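Local coordinates for putative peptidyl-prolyl cis-trans isomerase Cbf2 (Campylobacter jejuni, PDB 3RFW), which probably catalyses the cis-trans isomerisation of peptidyl-proline bonds in proteins and is structurally a SurA-like chaperone, at residues Val3-Asn7 and Gly8-Ser12; Gln43-Met46 and Gln47-Leu51. One frame throughout, in Å; residues are numbered along the deposited sequence.

Close to the N terminus, interaction 1 closes the tight hairpin of strands 2-6 and 9-12, whose second strand leads straight into helix 13-24. Interaction 2 comes later along the chain, within helix 34-56, where it joins successive turns; the two follow in series, neither nested nor crossing. Their centres lie about 12 Å apart, and they meet through side chains: Ala4 CB is 3.8 Å from Ile45 CD1, Val6 CG1 3.8 Å from Leu49 CD2, and Ile11 CG2 3.9 Å from Tyr44 CD1. The hairpin is thereby packed on the helix, far from the chain's centre, and both contacts also touch the second subunit.

Interaction 1 of 2, residues Val3-Asn7 and Gly8-Ser12; sequences VATVN and GKSIS
Ile11, Val6 and Ala4 pack on one face of a two-stranded antiparallel hairpin. Ile11 CB lies 4.2 Å from CB of small Ala4, its partner in a hydrogen-bonded pair. Ile11 CB and CG1 also lie against Ala4 O (3.5 and 3.7 Å). The gamma carbons part: CG2, anti to the backbone N, reaches Val3 CG2 at 4.2 Å, whereas CG1 runs obliquely to Val6 CG2 at 3.9 Å. CD1 stays beside the same Val6 methyl, so the beta-branched residues make most of this face apolar. Ile11 N donates to Ala4 O at 2.6 Å. Val3 and Ala4 both face Ile11 in a classic beta bulge: Val3 N meets Ile11 O at 2.7 Å, and Ala4 N adds a weak bond to that oxygen. A type I' turn from Val6 to Lys9 reverses the chain; at Gly8 (phi 98°) a beta carbon would clash with Asn7 O, so glycine fits. Thr5 is on the other face, and a water beside the turn bridges its OG1 (2.6 Å) and Gly8 N. The apolar face lies on Ile45 and Leu49 of helix 34-56 and Val16 of helix 13-24, while Ala4, Thr5 and Val6 extend the sheet onto a strand of the second subunit.

Interaction 2 of 2, residues Gln43-Met46 and Gln47-Leu51; sequences QYIM and QDLIL
Gln47 opens the second half of this helical segment by donating its backbone N to Gln43 O, 2.9 Å away and almost straight at 174°. Its side chain bends at chi2 (-93°), and its amide end sits over the rim of one face of the Tyr44 ring, the two planes 39° apart. At Asp48, the backbone N bonds Tyr44 O, while a water donates to both Asp48 OD1 (2.7 Å) and Tyr44 OH (2.9 Å). Asp48 suits this place because its short carboxylate can accept from the water; Tyr44 OH is also hydrogen-bonded to Glu15. Next comes Leu49, whose CD1 lies 3.9 Å from Ile45 CG2, the two side chains lying side by side and packing on Val6 of strand 2-6. Ile50 N then bonds Met46 O at 2.9 Å, and the Ile50 side chain lies aslant the Met46 chain, with Ile50 CD1 4.0 Å from Met46 CG; flexible Met46 and branched Ile50 both also pack on the second subunit. Leu51 N continues the pattern to Gln47 O. The backbone bonds put residues four apart on one side, and residue type decides each side's character: a water-bridged link between Tyr44 OH and Asp48 OD1 beside an otherwise apolar ring, and hydrocarbon surfaces for hairpin and partner subunit.

Interaction 1 of 2, residues Val3-Asn7 and Gly8-Ser12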
loop_
_atom_site.group_PDB
_atom_site.type_symbol
_atom_site.label_atom_id
_atom_site.label_comp_id
_atom_site.label_asym_id
_atom_site.label_seq_id
_atom_site.Cartn_x
_atom_site.Cartn_y
_atom_site.Cartn_z
ATOM N N VAL A 3 -22.330 4.149 36.054
ATOM C CA VAL A 3 -22.633 5.159 35.036
ATOM C C VAL A 3 -23.974 4.812 34.398
ATOM O O VAL A 3 -24.513 5.569 33.602
ATOM C CB VAL A 3 -21.506 5.246 33.967
ATOM C CG1 VAL A 3 -20.260 5.872 34.575
ATOM C CG2 VAL A 3 -21.186 3.850 33.409
ATOM N N ALA A 4 -24.463 3.613 34.689
ATOM C CA ALA A 4 -25.728 3.149 34.139
ATOM C C ALA A 4 -26.171 1.886 34.855
ATOM O O ALA A 4 -25.354 1.206 35.462
ATOM C CB ALA A 4 -25.605 2.900 32.633
ATOM N N THR A 5 -27.460 1.557 34.747
ATOM C CA THR A 5 -27.974 0.278 35.219
ATOM C C THR A 5 -28.721 -0.286 34.051
ATOM O O THR A 5 -29.273 0.454 33.240
ATOM C CB THR A 5 -28.974 0.418 36.428
ATOM O OG1 THR A 5 -30.160 1.102 35.993
ATOM C CG2 THR A 5 -28.349 1.202 37.587
ATOM N N VAL A 6 -28.710 -1.598 33.940
ATOM C CA VAL A 6 -29.375 -2.298 32.863
ATOM C C VAL A 6 -30.147 -3.420 33.490
ATOM O O VAL A 6 -29.551 -4.303 34.108
ATOM C CB VAL A 6 -28.369 -2.932 31.894
ATOM C CG1 VAL A 6 -29.131 -3.665 30.759
ATOM C CG2 VAL A 6 -27.459 -1.861 31.283
ATOM N N ASN A 7 -31.473 -3.381 33.340
ATOM C CA ASN A 7 -32.395 -4.248 34.072
ATOM C C ASN A 7 -32.089 -4.334 35.566
ATOM O O ASN A 7 -32.223 -5.386 36.168
ATOM C CB ASN A 7 -32.446 -5.639 33.450
ATOM C CG ASN A 7 -32.976 -5.627 32.023
ATOM O OD1 ASN A 7 -32.588 -6.450 31.178
ATOM N ND2 ASN A 7 -33.910 -4.743 31.766
ATOM N N GLY A 8 -31.677 -3.224 36.167
ATOM C CA GLY A 8 -31.300 -3.228 37.591
ATOM C C GLY A 8 -29.809 -3.338 37.911
ATOM O O GLY A 8 -29.366 -2.905 38.981
ATOM N N LYS A 9 -29.025 -3.891 36.982
ATOM C CA LYS A 9 -27.623 -4.156 37.241
ATOM C C LYS A 9 -26.752 -2.972 36.848
ATOM O O LYS A 9 -26.808 -2.474 35.707
ATOM C CB LYS A 9 -27.174 -5.419 36.499
ATOM C CG LYS A 9 -25.649 -5.589 36.482
ATOM C CD LYS A 9 -25.178 -6.838 35.704
ATOM C CE LYS A 9 -24.675 -6.474 34.284
ATOM N NZ LYS A 9 -23.729 -5.340 34.357
ATOM N N SER A 10 -25.832 -2.655 37.738
ATOM C CA SER A 10 -24.925 -1.544 37.606
ATOM C C SER A 10 -23.846 -1.768 36.543
ATOM O O SER A 10 -23.310 -2.861 36.399
ATOM C CB SER A 10 -24.245 -1.299 38.959
ATOM O OG SER A 10 -25.104 -0.542 39.791
ATOM N N ILE A 11 -23.567 -0.719 35.776
ATOM C CA ILE A 11 -22.440 -0.691 34.872
ATOM C C ILE A 11 -21.495 0.361 35.455
ATOM O O ILE A 11 -21.881 1.519 35.625
ATOM C CB ILE A 11 -22.896 -0.274 33.433
ATOM C CG1 ILE A 11 -24.018 -1.187 32.911
ATOM C CG2 ILE A 11 -21.727 -0.169 32.449
ATOM C CD1 ILE A 11 -23.575 -2.590 32.464
ATOM N N SER A 12 -20.273 -0.055 35.793
ATOM C CA SER A 12 -19.236 0.879 36.244
ATOM C C SER A 12 -18.563 1.621 35.097
ATOM O O SER A 12 -18.543 1.138 33.966
ATOM C CB SER A 12 -18.159 0.145 37.046
ATOM O OG SER A 12 -17.600 -0.936 36.314
HETATM O O HOH W 1 -31.956 -0.415 34.841
#

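Interaction 2 of 2, residues Gln43-Met46 and Gln47-Leu51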
loop_
_atom_site.group_PDB
_atom_site.type_symbol
_atom_site.label_atom_id
_atom_site.label_comp_id
_atom_site.label_asym_id
_atom_site.label_seq_id
_atom_site.Cartn_x
_atom_site.Cartn_y
_atom_site.Cartn_z
ATOM N N GLN A 43 -22.718 2.037 23.479
ATOM C CA GLN A 43 -22.061 0.969 22.756
ATOM C C GLN A 43 -21.736 -0.247 23.664
ATOM O O GLN A 43 -22.028 -1.396 23.315
ATOM C CB GLN A 43 -20.805 1.514 22.102
ATOM C CG GLN A 43 -20.154 0.524 21.167
ATOM C CD GLN A 43 -19.176 1.183 20.197
ATOM O OE1 GLN A 43 -19.119 2.427 20.072
ATOM N NE2 GLN A 43 -18.409 0.354 19.494
ATOM N N TYR A 44 -21.262 0.030 24.874
ATOM C CA TYR A 44 -20.851 -1.021 25.805
ATOM C C TYR A 44 -22.050 -1.795 26.330
ATOM O O TYR A 44 -22.046 -3.044 26.351
ATOM C CB TYR A 44 -20.043 -0.429 26.976
ATOM C CG TYR A 44 -19.658 -1.475 28.021
ATOM C CD1 TYR A 44 -20.503 -1.759 29.094
ATOM C CD2 TYR A 44 -18.530 -2.280 27.844
ATOM C CE1 TYR A 44 -20.252 -2.816 29.961
ATOM C CE2 TYR A 44 -18.235 -3.317 28.748
ATOM C CZ TYR A 44 -19.086 -3.571 29.807
ATOM O OH TYR A 44 -18.775 -4.568 30.720
ATOM N N ILE A 45 -23.132 -1.062 26.610
ATOM C CA ILE A 45 -24.414 -1.675 27.027
ATOM C C ILE A 45 -24.977 -2.575 25.924
ATOM O O ILE A 45 -25.480 -3.678 26.156
ATOM C CB ILE A 45 -25.441 -0.536 27.414
ATOM C CG1 ILE A 45 -25.014 0.086 28.759
ATOM C CG2 ILE A 45 -26.849 -1.101 27.462
ATOM C CD1 ILE A 45 -25.641 1.430 29.093
ATOM N N MET A 46 -24.830 -2.134 24.691
ATOM C CA MET A 46 -25.288 -2.926 23.547
ATOM C C MET A 46 -24.476 -4.219 23.434
ATOM O O MET A 46 -25.050 -5.312 23.258
ATOM C CB MET A 46 -25.203 -2.093 22.256
ATOM C CG MET A 46 -25.319 -2.903 20.949
ATOM S SD MET A 46 -27.053 -3.339 20.728
ATOM C CE MET A 46 -27.670 -1.677 20.396
ATOM N N GLN A 47 -23.153 -4.098 23.539
ATOM C CA GLN A 47 -22.250 -5.272 23.670
ATOM C C GLN A 47 -22.680 -6.170 24.839
ATOM O O GLN A 47 -22.887 -7.334 24.670
ATOM C CB GLN A 47 -20.776 -4.798 23.830
ATOM C CG GLN A 47 -19.704 -5.911 24.025
ATOM C CD GLN A 47 -19.400 -6.243 25.507
ATOM O OE1 GLN A 47 -19.861 -5.569 26.445
ATOM N NE2 GLN A 47 -18.587 -7.264 25.712
ATOM N N ASP A 48 -23.065 -5.573 25.946
ATOM C CA ASP A 48 -23.460 -6.371 27.098
ATOM C C ASP A 48 -24.732 -7.163 26.889
ATOM O O ASP A 48 -24.857 -8.332 27.295
ATOM C CB ASP A 48 -23.570 -5.498 28.320
ATOM C CG ASP A 48 -23.748 -6.310 29.589
ATOM O OD1 ASP A 48 -22.750 -6.879 30.073
ATOM O OD2 ASP A 48 -24.896 -6.392 30.088
ATOM N N LEU A 49 -25.630 -6.578 26.110
ATOM C CA LEU A 49 -26.930 -7.172 25.896
ATOM C C LEU A 49 -26.799 -8.221 24.834
ATOM O O LEU A 49 -27.535 -9.175 24.838
ATOM C CB LEU A 49 -27.968 -6.105 25.466
ATOM C CG LEU A 49 -28.393 -5.169 26.619
ATOM C CD1 LEU A 49 -29.200 -3.935 26.125
ATOM C CD2 LEU A 49 -29.193 -5.931 27.678
ATOM N N ILE A 50 -25.879 -8.040 23.900
ATOM C CA ILE A 50 -25.663 -9.083 22.901
ATOM C C ILE A 50 -25.064 -10.330 23.616
ATOM O O ILE A 50 -25.444 -11.464 23.339
ATOM C CB ILE A 50 -24.720 -8.606 21.815
ATOM C CG1 ILE A 50 -25.442 -7.658 20.854
ATOM C CG2 ILE A 50 -24.125 -9.814 21.105
ATOM C CD1 ILE A 50 -24.548 -6.763 20.055
ATOM N N LEU A 51 -24.184 -10.102 24.584
ATOM C CA LEU A 51 -23.619 -11.228 25.389
ATOM C C LEU A 51 -24.716 -11.998 26.133
ATOM O O LEU A 51 -24.764 -13.217 26.083
ATOM C CB LEU A 51 -22.591 -10.701 26.415
ATOM C CG LEU A 51 -21.210 -10.249 25.896
ATOM C CD1 LEU A 51 -20.397 -9.613 27.014
ATOM C CD2 LEU A 51 -20.384 -11.394 25.221
HETATM O O HOH W 2 -20.126 -6.685 29.358
#